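Pesticidal crystal protein CRY4AA (Bacillus thuringiensis, PDB 2C9K) binds to insect midgut epithelial cells and promotes their colloid-osmotic lysis, acting as a mosquito-larvicidal toxin whose functional form is this chain. Local coordinates at residues A[360-365]-A[400-405]; A[370-375]-A[449-454]; A[21-26]-A[86-91]; A[156-161]-A[181-186]. One frame throughout, in Å; residues are numbered along the deposited sequence.

Contact 1 (A[360-365]-A[400-405]); sequences ISLDNK and YDVNKN
Ser361 and Asn403 face each other as an antiparallel hydrogen-bonded pair: Asn403 N donates to Ser361 O at 2.7 Å, and Ser361 N returns the bond to Asn403 O at 3.1 Å. Non-hydrogen-bonded pairs flank them, Ile360 with Lys404 and Leu362 with Val402. Beyond the strand end Asp363 N still reaches Asp401 O at 3.2 Å, standing 42° out of the carbonyl plane. Among the apolar groups, Ile360 CG2, anti to its backbone N, lies 3.6 Å from Val402 CB, while Leu362 CD2 touches both Val402 CG1 and the Tyr400 ring.

Polar groups gather around Asn403. Its ND2, like Ser361 OG, donates to one water, which in turn donates to Leu362 O; ND2 also gives Asp363 OD1 a weak bond. Past the end of the strand, the bent chain of Lys365 brings NZ within 2.7 Å of Asp401 OD2, a salt bridge entering 58° above the carboxylate plane. This charge probably eases the nearness of the Asp363 and Asp401 carboxylates.

Farther out, Leu362 rests on Phe312 and Ile398, and Ser361 on Leu267. The strand order 386-392, 373-381, 353-362, 402-407 is that of a Greek key, here in one antiparallel sheet of the beta-prism domain of three-domain Cry toxins.

Contact 2 (A[370-375]-A[449-454]); sequences YNNISK and QVYTFA
Ile373 lays its side chain over the ring of Tyr451, its CB already directed toward the strand opposite. CG1, anti to the carbonyl carbon (chi1 -66°), comes above the hydroxyl-bearing part of the ring, 3.7 Å from Tyr451 CE1. CD1 then continues inward over the middle: it sits 3.8 Å from the ring centroid and only 4° off the normal, a CH-pi contact. The same methyl closes on Phe453 CZ at 4.1 Å, at the edge of that second ring. Gln449 CG occupies the opposite face of Tyr451, offset toward the rim, which leaves the phenol sandwiched between aliphatic groups.

Such packing belongs to the interior of a beta-prism, where antiparallel sheets turn their apolar residues inward; strand 373-381 comes from one sheet and strand 450-457 from another, and Phe453 goes on to stack with Phe407. Ser374 and Lys375, both opposite Ile360, form a classic beta bulge just after the isoleucine.

Polar bonds across the contact are weak. Ile373 N points at Tyr451 OH over 3.5 Å, and Asn371 ND2 makes only a weak, strongly bent bond to Gln449 O, an oxygen that also accepts from Asn268 ND2. A water donates to Asn372 OD1 at 2.8 Å and takes a weak bond from Gln449 NE2. The stronger partners of these two amides lie outside: Asn372 ND2 bonds to Phe313 O, and Gln449 OE1 to Ser439 OG.

Contact 3 (A[21-26]-A[86-91]); sequences TPLGLA and NHLKTW
The indole of Trp91 meets the loop 21-26 with its edge: Leu23 CD1 lies in the ring plane 3.8 Å from Trp91 CZ3, and Pro22 CB approaches the same rim atom at 4.0 Å. The six-membered ring thus presents its outer carbons to both residues, with Pro22 CB reaching on toward CH2 and Leu23 CD1 toward CE3. Trp91 CG stands anti to the backbone N (chi1 -176°), which starts the side chain on its way toward the loop. Beyond these two segments, Phe160 meets the indole in an edge-to-face arrangement.

Leu88 supplies the rest of the surface. Its two methyls divide the work: CD1 lies 3.5 Å from Leu23 CG and close to Leu23 CD2 as well, whereas CD2 meets Ala26 CB at 3.4 Å. Leu23 in its turn is split between two partners, one methyl on the tryptophan rim and the other on Leu88. No hydrogen bond crosses the contact; what meets is apolar side chains.

Each side is shaped by its own backbone. A type I turn from Thr21 to Gly24, closed by Gly24 N to Thr21 O at 2.7 Å, puts Pro22 and Leu23 at its corner positions, and Gly24 follows with a positive phi. On the other side, Thr90 OG1 donates to Asn86 O.

In the helical N-terminal domain, this joins the link between helices 5-16 and 29-37 to the C-terminal part of helix 77-89. Helix 140-164 borders both, with Tyr163 touching Pro22 and Trp91, and Val103 of helix 103-123 also packs on the indole.

Contact 4 (A[156-161]-A[181-186]); sequences QAVKFE and DYYPVL
A water held between Glu161 and Tyr182 makes the polar link of this contact. Tyr182 OH lies 3.0 Å from it, and the water, placed in the plane of the phenol ring, donates a weak bond to Glu161 OE1. The other carboxylate oxygen, OE2, has a long, weak ion pair with Arg104.

Behind this link the packing is apolar. Ala157 CB sits over one face of the Tyr182 ring, nearest to CD1 at 3.9 Å and so above the rim rather than the centre. Val158 makes most of its contacts through a single methyl, CG2, set anti to the carbonyl carbon. That methyl comes within 3.7 Å of Tyr183 N, lies near the plane of the Tyr183 ring at its edge, and meets Leu186 CD2 at 3.8 Å, the valine and leucine side chains crossing at about a right angle.

The contact joins two successive long helices of the alpha-helical bundle, the domain that in this toxin family is held to insert into membranes and form the pore: helix 140-164 receives the first turn of helix 183-208. The start of the latter is capped, weakly, by Asp181 OD1, which accepts from Tyr183 N at 3.4 Å.

Tyr183 OH is bonded to Asp247 OD2. Ile107 and Gln108 of helix 103-123 touch Tyr182, and Leu154, one turn before Ala157, packs on both Tyr182 and Leu186.

Overall arrangement
The four contacts form two pairs on opposite sides of the chain's centre; the centres of contacts 1 and 3 are about 54 Å apart. Contacts 1 and 2 touch through the neighbouring strands 353-362 and 373-381: contact 1 pairs strands within one sheet, is partly exposed, and relies on backbone bonds and a salt bridge, while contact 2 is buried between sheets and relies on aliphatic-aromatic packing. Contacts 3 and 4 adjoin in the helical domain, and both lie against helix 140-164, which supplies one side of contact 4 and borders contact 3. Neither has a direct hydrogen bond between its segments; buried contact 4 adds a water bridge, whereas partly buried contact 3 has apolar side-chain contacts alone.

Contact 1 (A[360-365]-A[400-405])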
# COMPACT_ATOMS: atom_id res chain seq x y z
N ILE A 360 22.62 -14.19 -1.90
CA ILE A 360 23.37 -15.36 -1.45
C ILE A 360 24.07 -14.94 -0.17
O ILE A 360 24.94 -14.07 -0.18
CB ILE A 360 24.45 -15.82 -2.46
CG1 ILE A 360 23.81 -16.28 -3.78
CG2 ILE A 360 25.26 -16.97 -1.86
CD1 ILE A 360 23.24 -15.14 -4.61
N SER A 361 23.69 -15.56 0.93
CA SER A 361 24.29 -15.24 2.22
C SER A 361 24.90 -16.50 2.84
O SER A 361 24.58 -17.62 2.44
CB SER A 361 23.21 -14.67 3.14
OG SER A 361 22.07 -15.51 3.14
N LEU A 362 25.78 -16.30 3.81
CA LEU A 362 26.42 -17.42 4.48
C LEU A 362 25.40 -18.13 5.37
O LEU A 362 24.54 -17.48 5.96
CB LEU A 362 27.61 -16.93 5.31
CG LEU A 362 28.72 -16.27 4.47
CD1 LEU A 362 29.85 -15.82 5.37
CD2 LEU A 362 29.24 -17.25 3.45
N ASP A 363 25.48 -19.45 5.43
CA ASP A 363 24.55 -20.24 6.23
C ASP A 363 25.21 -20.74 7.51
O ASP A 363 25.80 -21.83 7.53
CB ASP A 363 24.03 -21.40 5.39
CG ASP A 363 23.26 -22.41 6.21
OD1 ASP A 363 22.54 -22.01 7.16
OD2 ASP A 363 23.37 -23.62 5.90
N ASN A 364 25.11 -19.94 8.56
CA ASN A 364 25.70 -20.24 9.86
C ASN A 364 25.31 -21.57 10.51
O ASN A 364 25.86 -21.93 11.55
CB ASN A 364 25.41 -19.11 10.85
CG ASN A 364 23.92 -18.83 10.99
OD1 ASN A 364 23.44 -18.55 12.09
ND2 ASN A 364 23.19 -18.90 9.89
N LYS A 365 24.36 -22.29 9.92
CA LYS A 365 23.95 -23.57 10.48
C LYS A 365 23.57 -23.37 11.95
O LYS A 365 24.06 -24.08 12.83
CB LYS A 365 25.10 -24.57 10.41
CG LYS A 365 25.70 -24.78 9.03
CD LYS A 365 24.76 -25.53 8.12
CE LYS A 365 25.47 -25.92 6.84
NZ LYS A 365 26.71 -26.71 7.12
N TYR A 400 32.14 -21.93 2.08
CA TYR A 400 31.13 -22.21 3.10
C TYR A 400 29.77 -22.49 2.48
O TYR A 400 29.50 -22.12 1.33
CB TYR A 400 31.00 -21.02 4.06
CG TYR A 400 32.31 -20.51 4.62
CD1 TYR A 400 32.37 -19.25 5.22
CD2 TYR A 400 33.48 -21.26 4.53
CE1 TYR A 400 33.57 -18.75 5.72
CE2 TYR A 400 34.68 -20.78 5.03
CZ TYR A 400 34.73 -19.52 5.62
OH TYR A 400 35.93 -19.03 6.07
N ASP A 401 28.90 -23.14 3.24
CA ASP A 401 27.56 -23.41 2.76
C ASP A 401 26.92 -22.03 2.68
O ASP A 401 27.29 -21.13 3.43
CB ASP A 401 26.81 -24.29 3.77
CG ASP A 401 27.39 -25.69 3.86
OD1 ASP A 401 27.21 -26.46 2.89
OD2 ASP A 401 28.02 -26.01 4.89
N VAL A 402 25.98 -21.86 1.75
CA VAL A 402 25.32 -20.57 1.59
C VAL A 402 23.82 -20.76 1.44
O VAL A 402 23.35 -21.86 1.16
CB VAL A 402 25.85 -19.79 0.33
CG1 VAL A 402 27.31 -19.38 0.51
CG2 VAL A 402 25.71 -20.66 -0.92
N ASN A 403 23.07 -19.67 1.63
CA ASN A 403 21.63 -19.70 1.48
C ASN A 403 21.28 -18.86 0.27
O ASN A 403 21.97 -17.89 -0.04
CB ASN A 403 20.93 -19.12 2.71
CG ASN A 403 20.95 -20.06 3.90
OD1 ASN A 403 20.55 -21.22 3.81
ND2 ASN A 403 21.43 -19.55 5.04
N LYS A 404 20.22 -19.24 -0.43
CA LYS A 404 19.77 -18.51 -1.62
C LYS A 404 18.31 -18.14 -1.41
O LYS A 404 17.46 -19.01 -1.21
CB LYS A 404 19.94 -19.36 -2.88
N ASN A 405 18.03 -16.85 -1.44
CA ASN A 405 16.67 -16.36 -1.23
C ASN A 405 16.30 -15.30 -2.23
O ASN A 405 17.15 -14.54 -2.68
CB ASN A 405 16.56 -15.76 0.18
CG ASN A 405 16.59 -16.81 1.26
OD1 ASN A 405 15.60 -17.50 1.48
ND2 ASN A 405 17.72 -16.93 1.94
O HOH W 1 21.87 -16.76 5.33

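Contact 2 (A[370-375]-A[449-454])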
# COMPACT_ATOMS: atom_id res chain seq x y z
N TYR A 370 28.99 -15.98 11.09
CA TYR A 370 28.51 -15.06 10.06
C TYR A 370 27.49 -15.64 9.09
O TYR A 370 27.70 -16.72 8.55
CB TYR A 370 29.68 -14.50 9.24
CG TYR A 370 30.73 -13.75 10.05
CD1 TYR A 370 31.99 -14.31 10.27
CD2 TYR A 370 30.46 -12.51 10.60
CE1 TYR A 370 32.95 -13.64 11.03
CE2 TYR A 370 31.41 -11.83 11.36
CZ TYR A 370 32.66 -12.41 11.58
OH TYR A 370 33.59 -11.75 12.35
N ASN A 371 26.38 -14.94 8.89
CA ASN A 371 25.36 -15.37 7.93
C ASN A 371 25.05 -14.21 6.98
O ASN A 371 23.97 -14.12 6.40
CB ASN A 371 24.08 -15.87 8.62
CG ASN A 371 23.42 -14.83 9.52
OD1 ASN A 371 22.38 -15.10 10.12
ND2 ASN A 371 24.02 -13.65 9.63
N ASN A 372 26.05 -13.34 6.84
CA ASN A 372 26.01 -12.15 6.00
C ASN A 372 25.74 -12.40 4.52
O ASN A 372 25.83 -13.53 4.03
CB ASN A 372 27.35 -11.41 6.09
CG ASN A 372 27.66 -10.92 7.47
OD1 ASN A 372 27.48 -11.65 8.45
ND2 ASN A 372 28.14 -9.69 7.57
N ILE A 373 25.43 -11.32 3.81
CA ILE A 373 25.19 -11.37 2.38
C ILE A 373 26.56 -11.27 1.72
O ILE A 373 27.36 -10.39 2.06
CB ILE A 373 24.31 -10.18 1.91
CG1 ILE A 373 22.91 -10.28 2.52
CG2 ILE A 373 24.22 -10.16 0.40
CD1 ILE A 373 21.99 -9.15 2.12
N SER A 374 26.85 -12.16 0.78
CA SER A 374 28.14 -12.12 0.10
C SER A 374 27.95 -11.87 -1.39
O SER A 374 28.91 -11.55 -2.09
CB SER A 374 28.90 -13.43 0.32
OG SER A 374 28.30 -14.51 -0.38
N LYS A 375 26.73 -12.00 -1.88
CA LYS A 375 26.46 -11.77 -3.30
C LYS A 375 25.00 -11.39 -3.57
O LYS A 375 24.08 -11.89 -2.91
CB LYS A 375 26.82 -13.04 -4.08
CG LYS A 375 26.63 -12.91 -5.58
CD LYS A 375 26.73 -14.26 -6.26
CE LYS A 375 26.50 -14.14 -7.76
NZ LYS A 375 27.48 -13.20 -8.37
N GLN A 449 23.40 -11.56 11.59
CA GLN A 449 22.79 -10.29 11.22
C GLN A 449 21.51 -10.61 10.45
O GLN A 449 21.50 -11.51 9.61
CB GLN A 449 23.76 -9.52 10.33
CG GLN A 449 23.40 -8.08 10.08
CD GLN A 449 24.38 -7.40 9.13
OE1 GLN A 449 24.26 -6.22 8.82
NE2 GLN A 449 25.37 -8.16 8.67
N VAL A 450 20.43 -9.90 10.78
CA VAL A 450 19.13 -10.09 10.12
C VAL A 450 18.83 -8.87 9.25
O VAL A 450 18.93 -7.73 9.70
CB VAL A 450 17.99 -10.25 11.14
CG1 VAL A 450 16.66 -10.24 10.43
CG2 VAL A 450 18.14 -11.54 11.91
N TYR A 451 18.45 -9.11 7.99
CA TYR A 451 18.14 -8.00 7.10
C TYR A 451 16.66 -7.94 6.79
O TYR A 451 15.92 -8.91 6.98
CB TYR A 451 18.89 -8.14 5.76
CG TYR A 451 20.40 -8.26 5.84
CD1 TYR A 451 21.01 -9.48 6.13
CD2 TYR A 451 21.21 -7.17 5.56
CE1 TYR A 451 22.39 -9.61 6.14
CE2 TYR A 451 22.59 -7.29 5.56
CZ TYR A 451 23.18 -8.51 5.86
OH TYR A 451 24.56 -8.62 5.85
N THR A 452 16.23 -6.78 6.30
CA THR A 452 14.85 -6.59 5.89
C THR A 452 14.94 -5.77 4.62
O THR A 452 15.76 -4.86 4.51
CB THR A 452 14.03 -5.81 6.91
OG1 THR A 452 14.78 -4.68 7.35
CG2 THR A 452 13.66 -6.68 8.09
N PHE A 453 14.12 -6.12 3.64
CA PHE A 453 14.11 -5.40 2.38
C PHE A 453 12.80 -4.64 2.29
O PHE A 453 11.73 -5.24 2.32
CB PHE A 453 14.27 -6.39 1.22
CG PHE A 453 15.58 -7.16 1.26
CD1 PHE A 453 15.76 -8.20 2.17
CD2 PHE A 453 16.65 -6.79 0.44
CE1 PHE A 453 16.99 -8.86 2.26
CE2 PHE A 453 17.88 -7.44 0.53
CZ PHE A 453 18.05 -8.47 1.44
N ALA A 454 12.90 -3.32 2.22
CA ALA A 454 11.73 -2.45 2.14
C ALA A 454 11.23 -2.37 0.71
O ALA A 454 12.02 -2.31 -0.23
CB ALA A 454 12.09 -1.07 2.64
O HOH W 2 27.01 -10.10 10.74

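Contact 3 (A[21-26]-A[86-91])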
# COMPACT_ATOMS: atom_id res chain seq x y z
N THR A 21 -17.63 6.53 -16.51
CA THR A 21 -18.63 6.16 -17.50
C THR A 21 -19.88 5.43 -16.96
O THR A 21 -19.86 4.87 -15.86
CB THR A 21 -17.97 5.29 -18.57
OG1 THR A 21 -17.01 4.42 -17.95
CG2 THR A 21 -17.27 6.16 -19.61
N PRO A 22 -20.97 5.42 -17.75
CA PRO A 22 -22.25 4.78 -17.41
C PRO A 22 -22.15 3.31 -17.00
O PRO A 22 -23.11 2.75 -16.47
CB PRO A 22 -23.06 4.96 -18.69
CG PRO A 22 -22.59 6.27 -19.18
CD PRO A 22 -21.09 6.17 -19.01
N LEU A 23 -21.01 2.68 -17.26
CA LEU A 23 -20.83 1.28 -16.90
C LEU A 23 -19.75 1.15 -15.84
O LEU A 23 -19.38 0.04 -15.46
CB LEU A 23 -20.46 0.44 -18.12
CG LEU A 23 -21.45 0.42 -19.30
CD1 LEU A 23 -21.38 1.76 -20.04
CD2 LEU A 23 -21.11 -0.72 -20.25
N GLY A 24 -19.24 2.28 -15.37
CA GLY A 24 -18.22 2.30 -14.35
C GLY A 24 -17.08 1.31 -14.54
O GLY A 24 -16.82 0.85 -15.66
N LEU A 25 -16.41 0.98 -13.44
CA LEU A 25 -15.29 0.04 -13.45
C LEU A 25 -15.76 -1.40 -13.58
O LEU A 25 -14.97 -2.33 -13.40
CB LEU A 25 -14.46 0.18 -12.17
CG LEU A 25 -13.61 1.44 -11.90
CD1 LEU A 25 -14.50 2.67 -11.79
CD2 LEU A 25 -12.82 1.23 -10.62
N ALA A 26 -17.04 -1.59 -13.89
CA ALA A 26 -17.62 -2.93 -14.02
C ALA A 26 -17.26 -3.61 -15.35
O ALA A 26 -16.51 -4.59 -15.37
CB ALA A 26 -19.13 -2.85 -13.86
N ASN A 86 -22.74 -9.41 -18.06
CA ASN A 86 -23.23 -9.60 -19.43
C ASN A 86 -24.27 -8.55 -19.80
O ASN A 86 -24.10 -7.84 -20.80
CB ASN A 86 -23.84 -11.00 -19.60
CG ASN A 86 -22.80 -12.10 -19.54
OD1 ASN A 86 -21.69 -11.95 -20.06
ND2 ASN A 86 -23.16 -13.21 -18.91
N HIS A 87 -25.33 -8.45 -19.02
CA HIS A 87 -26.39 -7.48 -19.29
C HIS A 87 -25.82 -6.07 -19.47
O HIS A 87 -26.36 -5.26 -20.22
CB HIS A 87 -27.41 -7.49 -18.15
CG HIS A 87 -28.08 -8.81 -17.96
ND1 HIS A 87 -28.73 -9.47 -18.98
CD2 HIS A 87 -28.18 -9.61 -16.87
CE1 HIS A 87 -29.21 -10.62 -18.52
NE2 HIS A 87 -28.89 -10.72 -17.24
N LEU A 88 -24.72 -5.80 -18.77
CA LEU A 88 -24.07 -4.51 -18.85
C LEU A 88 -23.41 -4.41 -20.22
O LEU A 88 -23.65 -3.48 -20.98
CB LEU A 88 -23.02 -4.38 -17.74
CG LEU A 88 -22.34 -3.02 -17.58
CD1 LEU A 88 -23.38 -1.90 -17.57
CD2 LEU A 88 -21.54 -3.03 -16.29
N LYS A 89 -22.56 -5.39 -20.52
CA LYS A 89 -21.87 -5.46 -21.80
C LYS A 89 -22.93 -5.49 -22.89
O LYS A 89 -22.78 -4.87 -23.95
CB LYS A 89 -21.01 -6.73 -21.84
CG LYS A 89 -20.61 -7.24 -23.21
CD LYS A 89 -19.66 -6.30 -23.94
CE LYS A 89 -18.90 -7.06 -25.03
NZ LYS A 89 -19.77 -7.87 -25.93
N THR A 90 -24.02 -6.20 -22.62
CA THR A 90 -25.15 -6.33 -23.54
C THR A 90 -25.87 -5.00 -23.65
O THR A 90 -26.67 -4.79 -24.55
CB THR A 90 -26.16 -7.39 -23.05
OG1 THR A 90 -25.55 -8.69 -23.09
CG2 THR A 90 -27.41 -7.40 -23.93
N TRP A 91 -25.59 -4.09 -22.71
CA TRP A 91 -26.23 -2.79 -22.71
C TRP A 91 -25.49 -1.73 -23.52
O TRP A 91 -26.12 -0.80 -24.04
CB TRP A 91 -26.41 -2.27 -21.29
CG TRP A 91 -27.15 -0.97 -21.23
CD1 TRP A 91 -28.48 -0.79 -21.37
CD2 TRP A 91 -26.59 0.33 -21.01
NE1 TRP A 91 -28.80 0.54 -21.26
CE2 TRP A 91 -27.66 1.25 -21.03
CE3 TRP A 91 -25.29 0.81 -20.80
CZ2 TRP A 91 -27.47 2.62 -20.85
CZ3 TRP A 91 -25.10 2.17 -20.62
CH2 TRP A 91 -26.19 3.06 -20.65

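Contact 4 (A[156-161]-A[181-186])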
# COMPACT_ATOMS: atom_id res chain seq x y z
N GLN A 156 -20.99 1.88 -9.83
CA GLN A 156 -21.46 1.80 -11.21
C GLN A 156 -22.93 2.22 -11.30
O GLN A 156 -23.32 3.01 -12.16
CB GLN A 156 -21.27 0.38 -11.74
CG GLN A 156 -21.45 0.25 -13.24
CD GLN A 156 -22.87 0.56 -13.69
OE1 GLN A 156 -23.80 -0.23 -13.48
NE2 GLN A 156 -23.05 1.73 -14.31
N ALA A 157 -23.75 1.68 -10.39
CA ALA A 157 -25.17 1.98 -10.33
C ALA A 157 -25.38 3.47 -10.23
O ALA A 157 -26.21 4.04 -10.95
CB ALA A 157 -25.80 1.28 -9.13
N VAL A 158 -24.65 4.12 -9.33
CA VAL A 158 -24.77 5.56 -9.17
C VAL A 158 -24.47 6.26 -10.48
O VAL A 158 -25.22 7.13 -10.91
CB VAL A 158 -23.81 6.07 -8.09
CG1 VAL A 158 -23.76 7.58 -8.12
CG2 VAL A 158 -24.28 5.60 -6.73
N LYS A 159 -23.37 5.87 -11.12
CA LYS A 159 -22.98 6.48 -12.40
C LYS A 159 -24.04 6.20 -13.46
O LYS A 159 -24.45 7.11 -14.18
CB LYS A 159 -21.64 5.91 -12.88
CG LYS A 159 -20.45 6.30 -12.03
CD LYS A 159 -19.18 5.70 -12.62
CE LYS A 159 -17.95 5.99 -11.78
NZ LYS A 159 -16.77 5.28 -12.35
N PHE A 160 -24.45 4.94 -13.54
CA PHE A 160 -25.45 4.51 -14.51
C PHE A 160 -26.72 5.36 -14.46
O PHE A 160 -27.25 5.78 -15.50
CB PHE A 160 -25.81 3.04 -14.24
CG PHE A 160 -26.78 2.47 -15.23
CD1 PHE A 160 -26.38 2.23 -16.54
CD2 PHE A 160 -28.09 2.20 -14.87
CE1 PHE A 160 -27.28 1.74 -17.48
CE2 PHE A 160 -29.00 1.71 -15.80
CZ PHE A 160 -28.60 1.48 -17.11
N GLU A 161 -27.20 5.63 -13.26
CA GLU A 161 -28.40 6.41 -13.07
C GLU A 161 -28.23 7.90 -13.39
O GLU A 161 -29.06 8.49 -14.07
CB GLU A 161 -28.92 6.22 -11.64
CG GLU A 161 -30.37 5.75 -11.57
CD GLU A 161 -30.61 4.43 -12.31
OE1 GLU A 161 -30.80 3.39 -11.64
OE2 GLU A 161 -30.62 4.45 -13.56
N ASP A 181 -31.87 5.20 -5.95
CA ASP A 181 -30.71 6.04 -5.68
C ASP A 181 -29.80 5.35 -4.67
O ASP A 181 -30.07 5.34 -3.47
CB ASP A 181 -31.17 7.39 -5.13
CG ASP A 181 -30.02 8.22 -4.61
OD1 ASP A 181 -28.99 8.32 -5.31
OD2 ASP A 181 -30.16 8.78 -3.50
N TYR A 182 -28.71 4.77 -5.17
CA TYR A 182 -27.77 4.05 -4.31
C TYR A 182 -26.66 4.90 -3.71
O TYR A 182 -25.79 4.37 -3.02
CB TYR A 182 -27.12 2.90 -5.08
CG TYR A 182 -28.08 1.90 -5.66
CD1 TYR A 182 -28.83 2.21 -6.79
CD2 TYR A 182 -28.22 0.64 -5.10
CE1 TYR A 182 -29.70 1.28 -7.35
CE2 TYR A 182 -29.09 -0.30 -5.64
CZ TYR A 182 -29.83 0.03 -6.77
OH TYR A 182 -30.68 -0.89 -7.34
N TYR A 183 -26.66 6.21 -3.94
CA TYR A 183 -25.59 7.04 -3.40
C TYR A 183 -25.51 7.10 -1.87
O TYR A 183 -24.43 7.14 -1.31
CB TYR A 183 -25.64 8.46 -3.95
CG TYR A 183 -24.39 9.24 -3.60
CD1 TYR A 183 -23.13 8.69 -3.85
CD2 TYR A 183 -24.46 10.48 -2.97
CE1 TYR A 183 -21.97 9.37 -3.49
CE2 TYR A 183 -23.30 11.16 -2.61
CZ TYR A 183 -22.06 10.59 -2.87
OH TYR A 183 -20.92 11.24 -2.50
N PRO A 184 -26.66 7.13 -1.18
CA PRO A 184 -26.55 7.17 0.28
C PRO A 184 -25.99 5.84 0.77
O PRO A 184 -25.28 5.78 1.78
CB PRO A 184 -27.98 7.41 0.72
CG PRO A 184 -28.55 8.22 -0.41
CD PRO A 184 -28.03 7.47 -1.60
N VAL A 185 -26.31 4.78 0.04
CA VAL A 185 -25.86 3.43 0.39
C VAL A 185 -24.40 3.19 -0.01
O VAL A 185 -23.67 2.48 0.69
CB VAL A 185 -26.74 2.36 -0.30
CG1 VAL A 185 -26.22 0.98 0.01
CG2 VAL A 185 -28.17 2.52 0.15
N LEU A 186 -23.99 3.75 -1.15
CA LEU A 186 -22.62 3.60 -1.65
C LEU A 186 -21.69 4.12 -0.58
O LEU A 186 -20.71 3.48 -0.20
CB LEU A 186 -22.44 4.42 -2.93
CG LEU A 186 -21.02 4.58 -3.47
CD1 LEU A 186 -20.40 3.23 -3.72
CD2 LEU A 186 -21.07 5.40 -4.75
O HOH W 3 -31.64 0.68 -9.75